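Local coordinates for putative secreted protein (Streptomyces coelicolor A3, PDB 2QF9) that is of unknown function but is probably secreted and folds as a helical bundle of the DUF305 family, in the ferritin clan, at residues 20-25 against 93-98; 60-63 against 67-70; 111-116 against 166-171. All coordinates share one frame; numbering follows the deposited sequence.

Interaction 1 (20-25 against 93-98); sequences HQQAVE and PGMATD
Gln22 reaches out from helix 8-31 and turns the O and N of its carboxamide to the backbone of Ala96, so that both are used on one residue. Gln22 OE1 accepts from Ala96 N at 2.8 Å, while Gln22 NE2 donates an N-H to Ala96 O at 2.9 Å, with a nearly straight N-H...O angle of 162°. NE2 lies well off the carbonyl plane of Ala96, by 33°. The fully extended chain of Gln22, with CG opposite the backbone N (chi1 -165°), carries the amide to the loop. The side chain of Met95, a selenomethionine, bends back twice beyond CG and sets its methyl over one amide face, Met95 CE standing 3.6 Å from Gln22 CD. Its selenium lies nearer the oxygen end, and the Ala96 methyl touches that oxygen too. Next, Thr97 N-caps helix 98-106 and its own N-H bonds Glu100, consistent with a capping box, so Gln22 grips the residue just before the N-cap. A leucine here would probably leave the N-H and C=O of Ala96 without these partners and the lead-in loop less firmly held. The paired bonds satisfy the N-H and C=O of one loop residue, as an antiparallel strand neighbour would, without charge.

Interaction 2 (60-63 against 67-70); sequences WLDL and PKVS
The carboxylate of Asp62 is the flat group met by Lys68, and the amine comes to it from the side where the two oxygens lie together, with neither face touched by 67-70. Lys68 NZ stands 3.0 Å from Asp62 OD2, using the syn lone pair of that oxygen, and 3.0 Å from Asp62 OD1 in a weak bond. The two together make a forked salt bridge, and Lys68 CE also lies close to OD1. Asp62 is modelled in two conformers, so the bridge is certain only for the one described. Lys68 reaches it by bending in its outer part: chi3, at -108°, is far from a staggered value, a bend that brings NZ to the carboxylate from an exposed chain. Nearer the backbone the contact turns apolar, with Leu61 CD1 4.2 Å from Lys68 CG. Leu61 points at the returning loop and packs also on Ala13 and Arg14 of helix 8-31; the same Arg14 bonds Pro67 O and so ties the loop to that helix. Asp62 also packs on Met56 of the second subunit, and Trp60 NE1 hydrogen-bonds Gly59 O of that subunit. A carboxylate at the C-terminal end of a helix would be disfavoured by the helix dipole, and the lysine probably offsets this. The arrangement is that of a bundle helix, 37-63, ending in a tight reversal: the chain folds back over the last turn, a leucine fills the inner side and an ion pair bridges the outer.

Interaction 3 (111-116 against 166-171); sequences QAEVYY and AERGAK
A salt bridge and a small apolar patch, Glu113 with Arg168 and Val114 with Ala170, join helix 109-137 to the chain where helix 141-167 ends, at one tip of the helical bundle. Arg168 NE donates its N-H to Glu113 OE1 at 2.9 Å. The oxygen lies at the edge of the guanidinium, only 11° out of its plane, and is approached almost straight along its own C-O bond; the carboxylate plane itself is turned 71° from the guanidinium. Arg168 gets there because its chain runs extended from CG to NE, crossing Glu113 at about a right angle. Beside it, Val114 CG1 meets Ala170 CB at 3.6 Å, and Val114 CG2 touches Arg168 CB at 3.9 Å. Gly169, with positive phi, closes the helix in a Schellman motif and turns the chain so that Ala170 faces Val114. Other groups complete the polar network: Glu113 OE2 is held by Thr34, Arg168 NH2 pairs with Asp36 and Glu38, and Arg168 NH1 bonds Leu164 O. With NE, NH1 and NH2 all engaged, the guanidinium can hardly rotate, and its charge probably offsets part of the negative charge of Glu113, Asp36 and Glu38.

Interaction 2 lies, in chain order, between the two halves of interaction 1, and interaction 3 follows both. They are spread along an all-helical bundle: the centres of 1 and 2 are about 20 Å apart, those of 1 and 3 about 18 Å, and those of 2 and 3 about 37 Å, on opposite sides of the chain's centre. Interaction 1 ties the loop before helix 98-106 to the middle of helix 8-31, interaction 2 closes the end of helix 37-63, and interaction 3 joins helices 109-137 and 141-167. Together they fasten loops and helix ends to the bundle, at its middle and two distant places. Interactions 1 and 2 also touch the second subunit; interaction 3 does not.

Interaction 1 (20-25 against 93-98)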
ATOM      1  N   HIS A  20       5.963   8.852  -2.780  1.00  8.91           N
ATOM      2  CA  HIS A  20       4.812   7.948  -2.880  1.00  9.49           C
ATOM      3  C   HIS A  20       3.959   7.996  -1.603  1.00  9.21           C
ATOM      4  O   HIS A  20       2.716   8.069  -1.665  1.00  8.53           O
ATOM      5  CB  HIS A  20       5.294   6.516  -3.134  1.00  9.10           C
ATOM      6  CG  HIS A  20       5.497   6.191  -4.584  1.00 10.56           C
ATOM      7  ND1 HIS A  20       5.824   7.143  -5.536  1.00 11.30           N
ATOM      8  CD2 HIS A  20       5.417   5.012  -5.242  1.00 10.33           C
ATOM      9  CE1 HIS A  20       5.903   6.560  -6.720  1.00 12.50           C
ATOM     10  NE2 HIS A  20       5.677   5.267  -6.567  1.00 10.70           N
ATOM     11  N   GLN A  21       4.624   7.960  -0.450  1.00  9.89           N
ATOM     12  CA  GLN A  21       3.935   8.031   0.836  1.00 10.40           C
ATOM     13  C   GLN A  21       2.955   9.218   0.898  1.00 10.42           C
ATOM     14  O   GLN A  21       1.821   9.078   1.385  1.00 10.05           O
ATOM     15  CB  GLN A  21       4.957   8.156   1.968  1.00 11.71           C
ATOM     16  CG  GLN A  21       4.336   8.173   3.346  1.00 16.12           C
ATOM     17  CD  GLN A  21       5.395   8.214   4.433  1.00 22.15           C
ATOM     18  OE1 GLN A  21       6.176   9.173   4.535  1.00 24.78           O
ATOM     19  NE2 GLN A  21       5.431   7.162   5.259  1.00 24.93           N
ATOM     20  N   GLN A  22       3.402  10.383   0.429  1.00  9.34           N
ATOM     21  CA  GLN A  22       2.518  11.545   0.448  1.00  9.22           C
ATOM     22  C   GLN A  22       1.321  11.403  -0.507  1.00  9.13           C
ATOM     23  O   GLN A  22       0.209  11.832  -0.169  1.00  9.31           O
ATOM     24  CB  GLN A  22       3.291  12.827   0.177  1.00  9.32           C
ATOM     25  CG  GLN A  22       2.446  14.054   0.566  1.00 10.79           C
ATOM     26  CD  GLN A  22       3.069  15.362   0.168  1.00 12.21           C
ATOM     27  OE1 GLN A  22       3.313  15.623  -1.012  1.00 12.51           O
ATOM     28  NE2 GLN A  22       3.327  16.204   1.162  1.00 12.24           N
ATOM     29  N   ALA A  23       1.542  10.818  -1.687  1.00  9.31           N
ATOM     30  CA  ALA A  23       0.427  10.587  -2.624  1.00  9.17           C
ATOM     31  C   ALA A  23      -0.634   9.686  -1.976  1.00  9.76           C
ATOM     32  O   ALA A  23      -1.848   9.942  -2.072  1.00  8.22           O
ATOM     33  CB  ALA A  23       0.904   9.959  -3.901  1.00 10.73           C
ATOM     34  N   VAL A  24      -0.175   8.607  -1.351  1.00  9.12           N
ATOM     35  CA  VAL A  24      -1.072   7.707  -0.633  1.00  9.80           C
ATOM     36  C   VAL A  24      -1.895   8.485   0.422  1.00  9.83           C
ATOM     37  O   VAL A  24      -3.123   8.360   0.477  1.00  8.98           O
ATOM     38  CB  VAL A  24      -0.284   6.513  -0.004  1.00 10.11           C
ATOM     39  CG1 VAL A  24      -1.229   5.636   0.838  1.00 11.32           C
ATOM     40  CG2 VAL A  24       0.416   5.705  -1.129  1.00  9.37           C
ATOM     41  N   GLU A  25      -1.217   9.284   1.245  1.00  9.61           N
ATOM     42  CA  GLU A  25      -1.871  10.103   2.272  1.00 11.33           C
ATOM     43  C   GLU A  25      -2.905  11.063   1.656  1.00 11.20           C
ATOM     44  O   GLU A  25      -4.036  11.167   2.152  1.00 10.19           O
ATOM     45  CB  GLU A  25      -0.811  10.863   3.092  1.00 10.80           C
ATOM     46  CG  GLU A  25      -1.359  11.863   4.106  1.00 15.59           C
ATOM     47  CD  GLU A  25      -2.169  11.234   5.259  1.00 19.34           C
ATOM     48  OE1 GLU A  25      -2.378   9.996   5.279  1.00 19.96           O
ATOM     49  OE2 GLU A  25      -2.605  12.010   6.147  1.00 22.70           O
ATOM     50  N   PRO A  93      10.780  17.779  -5.756  1.00 16.98           N
ATOM     51  CA  PRO A  93       9.880  18.224  -6.824  1.00 16.44           C
ATOM     52  C   PRO A  93       8.428  17.707  -6.646  1.00 15.59           C
ATOM     53  O   PRO A  93       8.221  16.509  -6.457  1.00 14.61           O
ATOM     54  CB  PRO A  93      10.524  17.625  -8.092  1.00 16.69           C
ATOM     55  CG  PRO A  93      11.984  17.536  -7.766  1.00 17.39           C
ATOM     56  CD  PRO A  93      12.065  17.263  -6.290  1.00 17.82           C
ATOM     57  N   GLY A  94       7.455  18.618  -6.690  1.00 14.35           N
ATOM     58  CA  GLY A  94       6.035  18.250  -6.657  1.00 14.20           C
ATOM     59  C   GLY A  94       5.448  17.896  -5.300  1.00 14.11           C
ATOM     60  O   GLY A  94       4.227  17.700  -5.190  1.00 13.10           O
HETATM   61  N   MSE A  95       6.298  17.821  -4.265  1.00 14.02           N
HETATM   62  CA  MSE A  95       5.813  17.548  -2.901  1.00 14.04           C
HETATM   63  C   MSE A  95       4.862  18.645  -2.445  1.00 13.90           C
HETATM   64  O   MSE A  95       5.123  19.841  -2.660  1.00 14.72           O
HETATM   65  CB  MSE A  95       6.949  17.442  -1.872  1.00 14.43           C
HETATM   66  CG  MSE A  95       7.809  16.229  -1.995  1.00 17.01           C
HETATM   67 SE   MSE A  95       6.806  14.651  -1.457  1.00 21.53          SE
HETATM   68  CE  MSE A  95       6.629  14.844   0.431  1.00 18.70           C
ATOM     69  N   ALA A  96       3.755  18.247  -1.831  1.00 12.89           N
ATOM     70  CA  ALA A  96       2.820  19.225  -1.245  1.00 12.84           C
ATOM     71  C   ALA A  96       3.358  19.738   0.091  1.00 12.84           C
ATOM     72  O   ALA A  96       4.027  19.017   0.832  1.00 12.89           O
ATOM     73  CB  ALA A  96       1.412  18.609  -1.069  1.00 12.05           C
ATOM     74  N   THR A  97       3.091  21.007   0.391  1.00 12.78           N
ATOM     75  CA  THR A  97       3.501  21.544   1.692  1.00 12.01           C
ATOM     76  C   THR A  97       2.542  21.073   2.798  1.00 12.57           C
ATOM     77  O   THR A  97       1.396  20.670   2.535  1.00 12.69           O
ATOM     78  CB  THR A  97       3.475  23.077   1.678  1.00 12.53           C
ATOM     79  OG1 THR A  97       2.101  23.510   1.634  1.00 11.31           O
ATOM     80  CG2 THR A  97       4.257  23.602   0.475  1.00 12.44           C
ATOM     81  N   ASP A  98       3.003  21.154   4.048  1.00 12.71           N
ATOM     82  CA  ASP A  98       2.137  20.850   5.181  1.00 12.70           C
ATOM     83  C   ASP A  98       0.848  21.660   5.142  1.00 12.55           C
ATOM     84  O   ASP A  98      -0.218  21.137   5.470  1.00 12.10           O
ATOM     85  CB  ASP A  98       2.873  21.084   6.504  1.00 13.60           C
ATOM     86  CG  ASP A  98       3.999  20.079   6.735  1.00 15.15           C
ATOM     87  OD1 ASP A  98       3.916  18.942   6.217  1.00 19.16           O
ATOM     88  OD2 ASP A  98       4.976  20.440   7.416  1.00 18.59           O
TER

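Interaction 2 (60-63 against 67-70)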
ATOM      1  N   TRP A  60      13.563  -3.485  -1.655  1.00  9.83           N
ATOM      2  CA  TRP A  60      14.897  -3.517  -2.283  1.00 10.91           C
ATOM      3  C   TRP A  60      15.948  -2.996  -1.318  1.00 11.35           C
ATOM      4  O   TRP A  60      16.994  -3.625  -1.117  1.00 11.45           O
ATOM      5  CB  TRP A  60      14.923  -2.775  -3.631  1.00 10.86           C
ATOM      6  CG  TRP A  60      14.029  -3.404  -4.684  1.00 11.73           C
ATOM      7  CD1 TRP A  60      13.623  -4.717  -4.750  1.00 10.51           C
ATOM      8  CD2 TRP A  60      13.431  -2.746  -5.806  1.00 11.42           C
ATOM      9  NE1 TRP A  60      12.809  -4.915  -5.855  1.00 10.28           N
ATOM     10  CE2 TRP A  60      12.675  -3.721  -6.515  1.00 11.68           C
ATOM     11  CE3 TRP A  60      13.468  -1.428  -6.289  1.00 11.49           C
ATOM     12  CZ2 TRP A  60      11.956  -3.417  -7.681  1.00 11.64           C
ATOM     13  CZ3 TRP A  60      12.739  -1.124  -7.458  1.00 11.52           C
ATOM     14  CH2 TRP A  60      11.996  -2.119  -8.135  1.00 11.07           C
ATOM     15  N   LEU A  61      15.661  -1.858  -0.695  1.00 11.37           N
ATOM     16  CA  LEU A  61      16.601  -1.271   0.262  1.00 12.22           C
ATOM     17  C   LEU A  61      16.895  -2.274   1.387  1.00 12.60           C
ATOM     18  O   LEU A  61      18.044  -2.446   1.792  1.00 13.70           O
ATOM     19  CB  LEU A  61      16.057   0.056   0.805  1.00 11.75           C
ATOM     20  CG  LEU A  61      16.046   1.228  -0.187  1.00 12.89           C
ATOM     21  CD1 LEU A  61      15.230   2.385   0.375  1.00 12.55           C
ATOM     22  CD2 LEU A  61      17.483   1.705  -0.510  1.00 12.28           C
ATOM     23  N   ASP A  62      15.851  -2.960   1.855  0.70 12.50           N
ATOM     24  CA  ASP A  62      16.001  -3.952   2.902  0.70 13.09           C
ATOM     25  C   ASP A  62      16.878  -5.113   2.444  0.70 13.29           C
ATOM     26  O   ASP A  62      17.847  -5.461   3.128  0.70 13.54           O
ATOM     27  CB  ASP A  62      14.631  -4.437   3.369  0.70 12.96           C
ATOM     28  CG  ASP A  62      13.966  -3.462   4.324  0.70 14.81           C
ATOM     29  OD1 ASP A  62      14.632  -2.481   4.761  0.70 17.31           O
ATOM     30  OD2 ASP A  62      12.773  -3.675   4.642  0.70 15.20           O
ATOM     31  N   LEU A  63      16.553  -5.680   1.279  1.00 13.34           N
ATOM     32  CA  LEU A  63      17.306  -6.796   0.703  1.00 14.41           C
ATOM     33  C   LEU A  63      18.791  -6.415   0.494  1.00 14.45           C
ATOM     34  O   LEU A  63      19.707  -7.241   0.707  1.00 15.53           O
ATOM     35  CB  LEU A  63      16.678  -7.209  -0.626  1.00 14.00           C
ATOM     36  CG  LEU A  63      17.189  -8.465  -1.344  1.00 15.59           C
ATOM     37  CD1 LEU A  63      16.819  -9.723  -0.595  1.00 17.87           C
ATOM     38  CD2 LEU A  63      16.602  -8.535  -2.735  1.00 16.27           C
ATOM     39  N   PRO A  67      20.132   1.649   4.593  1.00 20.33           N
ATOM     40  CA  PRO A  67      19.177   2.418   5.396  1.00 21.38           C
ATOM     41  C   PRO A  67      18.054   3.027   4.546  1.00 22.20           C
ATOM     42  O   PRO A  67      18.285   3.436   3.414  1.00 21.02           O
ATOM     43  CB  PRO A  67      20.052   3.535   5.982  1.00 21.89           C
ATOM     44  CG  PRO A  67      21.413   2.927   6.058  1.00 21.83           C
ATOM     45  CD  PRO A  67      21.517   2.124   4.800  1.00 20.78           C
ATOM     46  N   LYS A  68      16.846   3.083   5.103  1.00 23.43           N
ATOM     47  CA  LYS A  68      15.728   3.687   4.394  1.00 25.84           C
ATOM     48  C   LYS A  68      15.792   5.217   4.463  1.00 25.70           C
ATOM     49  O   LYS A  68      15.165   5.906   3.663  1.00 25.79           O
ATOM     50  CB  LYS A  68      14.392   3.127   4.908  1.00 26.04           C
ATOM     51  CG  LYS A  68      14.101   1.707   4.406  1.00 27.90           C
ATOM     52  CD  LYS A  68      12.912   1.066   5.130  1.00 28.83           C
ATOM     53  CE  LYS A  68      13.341  -0.040   6.099  1.00 31.67           C
ATOM     54  NZ  LYS A  68      12.315  -1.149   6.184  1.00 33.23           N
ATOM     55  N   VAL A  69      16.581   5.734   5.405  1.00 26.64           N
ATOM     56  CA  VAL A  69      16.787   7.179   5.577  1.00 27.87           C
ATOM     57  C   VAL A  69      18.276   7.521   5.425  1.00 28.76           C
ATOM     58  O   VAL A  69      19.126   6.863   6.023  1.00 29.32           O
ATOM     59  CB  VAL A  69      16.265   7.658   6.968  1.00 27.78           C
ATOM     60  CG1 VAL A  69      16.222   9.195   7.061  1.00 28.10           C
ATOM     61  CG2 VAL A  69      14.883   7.059   7.263  1.00 28.43           C
ATOM     62  N   SER A  70      18.579   8.548   4.627  1.00 30.05           N
ATOM     63  CA  SER A  70      19.954   9.015   4.414  1.00 31.16           C
ATOM     64  C   SER A  70      20.199  10.372   5.062  1.00 31.63           C
ATOM     65  O   SER A  70      19.274  11.173   5.224  1.00 31.78           O
ATOM     66  CB  SER A  70      20.270   9.109   2.916  1.00 31.37           C
ATOM     67  OG  SER A  70      21.597   9.572   2.669  1.00 31.69           O
TER

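Interaction 3 (111-116 against 166-171)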
ATOM      1  N   GLN A 111     -14.947  21.127  -4.170  1.00 12.91           N
ATOM      2  CA  GLN A 111     -13.768  21.925  -3.833  1.00 14.35           C
ATOM      3  C   GLN A 111     -12.596  21.022  -3.414  1.00 12.96           C
ATOM      4  O   GLN A 111     -11.449  21.260  -3.814  1.00 12.98           O
ATOM      5  CB  GLN A 111     -14.075  22.943  -2.736  1.00 13.98           C
ATOM      6  CG  GLN A 111     -14.926  24.123  -3.164  1.00 17.42           C
ATOM      7  CD  GLN A 111     -14.973  25.211  -2.098  1.00 18.67           C
ATOM      8  OE1 GLN A 111     -14.400  25.066  -1.014  1.00 22.04           O
ATOM      9  NE2 GLN A 111     -15.652  26.317  -2.407  1.00 25.04           N
ATOM     10  N   ALA A 112     -12.895  19.987  -2.624  1.00 12.08           N
ATOM     11  CA  ALA A 112     -11.871  18.989  -2.258  1.00 11.51           C
ATOM     12  C   ALA A 112     -11.372  18.216  -3.480  1.00 11.29           C
ATOM     13  O   ALA A 112     -10.163  17.963  -3.614  1.00 11.31           O
ATOM     14  CB  ALA A 112     -12.407  18.034  -1.181  1.00 12.03           C
ATOM     15  N   GLU A 113     -12.291  17.834  -4.367  1.00 10.33           N
ATOM     16  CA  GLU A 113     -11.909  17.133  -5.601  1.00  9.76           C
ATOM     17  C   GLU A 113     -10.928  17.978  -6.421  1.00 10.48           C
ATOM     18  O   GLU A 113      -9.854  17.505  -6.830  1.00  9.85           O
ATOM     19  CB  GLU A 113     -13.154  16.831  -6.452  1.00 10.80           C
ATOM     20  CG  GLU A 113     -14.110  15.837  -5.808  1.00 10.59           C
ATOM     21  CD  GLU A 113     -15.527  15.980  -6.350  1.00 11.94           C
ATOM     22  OE1 GLU A 113     -15.656  16.168  -7.569  1.00 13.72           O
ATOM     23  OE2 GLU A 113     -16.480  15.906  -5.553  1.00 11.76           O
ATOM     24  N   VAL A 114     -11.292  19.242  -6.641  1.00 10.21           N
ATOM     25  CA  VAL A 114     -10.456  20.138  -7.448  1.00 10.06           C
ATOM     26  C   VAL A 114      -9.083  20.301  -6.806  1.00  9.77           C
ATOM     27  O   VAL A 114      -8.047  20.206  -7.476  1.00  9.32           O
ATOM     28  CB  VAL A 114     -11.171  21.500  -7.623  1.00 10.22           C
ATOM     29  CG1 VAL A 114     -10.209  22.589  -8.125  1.00 11.20           C
ATOM     30  CG2 VAL A 114     -12.369  21.318  -8.594  1.00 10.38           C
ATOM     31  N   TYR A 115      -9.075  20.538  -5.508  1.00 10.38           N
ATOM     32  CA  TYR A 115      -7.811  20.813  -4.808  1.00 10.35           C
ATOM     33  C   TYR A 115      -6.900  19.588  -4.841  1.00 10.15           C
ATOM     34  O   TYR A 115      -5.705  19.715  -5.082  1.00  9.95           O
ATOM     35  CB  TYR A 115      -8.064  21.274  -3.379  1.00 11.42           C
ATOM     36  CG  TYR A 115      -6.859  21.996  -2.794  1.00 11.94           C
ATOM     37  CD1 TYR A 115      -6.435  23.216  -3.338  1.00 15.63           C
ATOM     38  CD2 TYR A 115      -6.159  21.477  -1.715  1.00 12.74           C
ATOM     39  CE1 TYR A 115      -5.331  23.890  -2.814  1.00 17.21           C
ATOM     40  CE2 TYR A 115      -5.057  22.134  -1.189  1.00 13.84           C
ATOM     41  CZ  TYR A 115      -4.647  23.343  -1.739  1.00 16.66           C
ATOM     42  OH  TYR A 115      -3.549  24.020  -1.240  1.00 17.39           O
ATOM     43  N   TYR A 116      -7.489  18.407  -4.656  1.00  9.78           N
ATOM     44  CA  TYR A 116      -6.771  17.129  -4.767  1.00  9.44           C
ATOM     45  C   TYR A 116      -6.178  16.957  -6.168  1.00  9.67           C
ATOM     46  O   TYR A 116      -5.003  16.611  -6.322  1.00 10.09           O
ATOM     47  CB  TYR A 116      -7.741  15.982  -4.463  1.00  9.59           C
ATOM     48  CG  TYR A 116      -7.179  14.618  -4.741  1.00  8.28           C
ATOM     49  CD1 TYR A 116      -6.256  14.020  -3.860  1.00 10.12           C
ATOM     50  CD2 TYR A 116      -7.543  13.916  -5.910  1.00  9.68           C
ATOM     51  CE1 TYR A 116      -5.736  12.755  -4.117  1.00 10.25           C
ATOM     52  CE2 TYR A 116      -7.024  12.656  -6.182  1.00  8.54           C
ATOM     53  CZ  TYR A 116      -6.116  12.076  -5.291  1.00  9.67           C
ATOM     54  OH  TYR A 116      -5.617  10.831  -5.541  1.00  9.93           O
ATOM     55  N   ALA A 166     -11.264  20.180 -15.724  1.00 11.08           N
ATOM     56  CA  ALA A 166     -12.139  20.956 -16.629  1.00 11.90           C
ATOM     57  C   ALA A 166     -13.628  20.637 -16.385  1.00 12.78           C
ATOM     58  O   ALA A 166     -14.483  21.540 -16.299  1.00 12.83           O
ATOM     59  CB  ALA A 166     -11.767  20.709 -18.056  1.00 11.78           C
ATOM     60  N   GLU A 167     -13.931  19.354 -16.238  1.00 12.74           N
ATOM     61  CA  GLU A 167     -15.314  18.922 -16.003  1.00 13.94           C
ATOM     62  C   GLU A 167     -15.880  19.450 -14.682  1.00 13.71           C
ATOM     63  O   GLU A 167     -17.105  19.579 -14.527  1.00 13.84           O
ATOM     64  CB  GLU A 167     -15.424  17.394 -16.121  1.00 14.59           C
ATOM     65  CG  GLU A 167     -15.394  16.968 -17.596  1.00 15.86           C
ATOM     66  CD  GLU A 167     -15.232  15.473 -17.842  1.00 17.40           C
ATOM     67  OE1 GLU A 167     -15.066  14.673 -16.895  1.00 20.89           O
ATOM     68  OE2 GLU A 167     -15.282  15.100 -19.036  1.00 24.56           O
ATOM     69  N   ARG A 168     -14.980  19.789 -13.751  1.00 12.84           N
ATOM     70  CA  ARG A 168     -15.349  20.374 -12.465  1.00 13.33           C
ATOM     71  C   ARG A 168     -15.212  21.913 -12.454  1.00 13.97           C
ATOM     72  O   ARG A 168     -15.269  22.538 -11.405  1.00 14.81           O
ATOM     73  CB  ARG A 168     -14.565  19.706 -11.320  1.00 12.13           C
ATOM     74  CG  ARG A 168     -15.128  18.334 -10.946  1.00 12.48           C
ATOM     75  CD  ARG A 168     -14.078  17.369 -10.346  1.00 12.97           C
ATOM     76  NE  ARG A 168     -14.645  16.023 -10.248  1.00 12.91           N
ATOM     77  CZ  ARG A 168     -14.821  15.179 -11.269  1.00 13.60           C
ATOM     78  NH1 ARG A 168     -14.486  15.507 -12.511  1.00 13.21           N
ATOM     79  NH2 ARG A 168     -15.387  13.995 -11.053  1.00 14.12           N
ATOM     80  N   GLY A 169     -15.046  22.512 -13.636  1.00 14.14           N
ATOM     81  CA  GLY A 169     -15.016  23.965 -13.768  1.00 14.48           C
ATOM     82  C   GLY A 169     -13.728  24.593 -13.262  1.00 14.11           C
ATOM     83  O   GLY A 169     -13.714  25.746 -12.826  1.00 14.62           O
ATOM     84  N   ALA A 170     -12.643  23.830 -13.319  1.00 13.59           N
ATOM     85  CA  ALA A 170     -11.353  24.283 -12.816  1.00 13.53           C
ATOM     86  C   ALA A 170     -10.212  23.880 -13.756  1.00 13.58           C
ATOM     87  O   ALA A 170     -10.439  23.279 -14.824  1.00 12.87           O
ATOM     88  CB  ALA A 170     -11.127  23.739 -11.377  1.00 13.84           C
ATOM     89  N   LYS A 171      -8.983  24.210 -13.355  1.00 13.98           N
ATOM     90  CA  LYS A 171      -7.779  23.856 -14.101  1.00 15.07           C
ATOM     91  C   LYS A 171      -6.616  23.607 -13.135  1.00 16.10           C
ATOM     92  O   LYS A 171      -6.777  23.715 -11.906  1.00 16.23           O
ATOM     93  CB  LYS A 171      -7.418  24.966 -15.097  1.00 14.78           C
ATOM     94  CG  LYS A 171      -7.118  26.299 -14.424  1.00 14.99           C
ATOM     95  CD  LYS A 171      -6.897  27.429 -15.425  1.00 17.07           C
ATOM     96  CE  LYS A 171      -5.628  27.214 -16.261  1.00 19.91           C
ATOM     97  NZ  LYS A 171      -5.445  28.348 -17.248  1.00 22.45           N
TER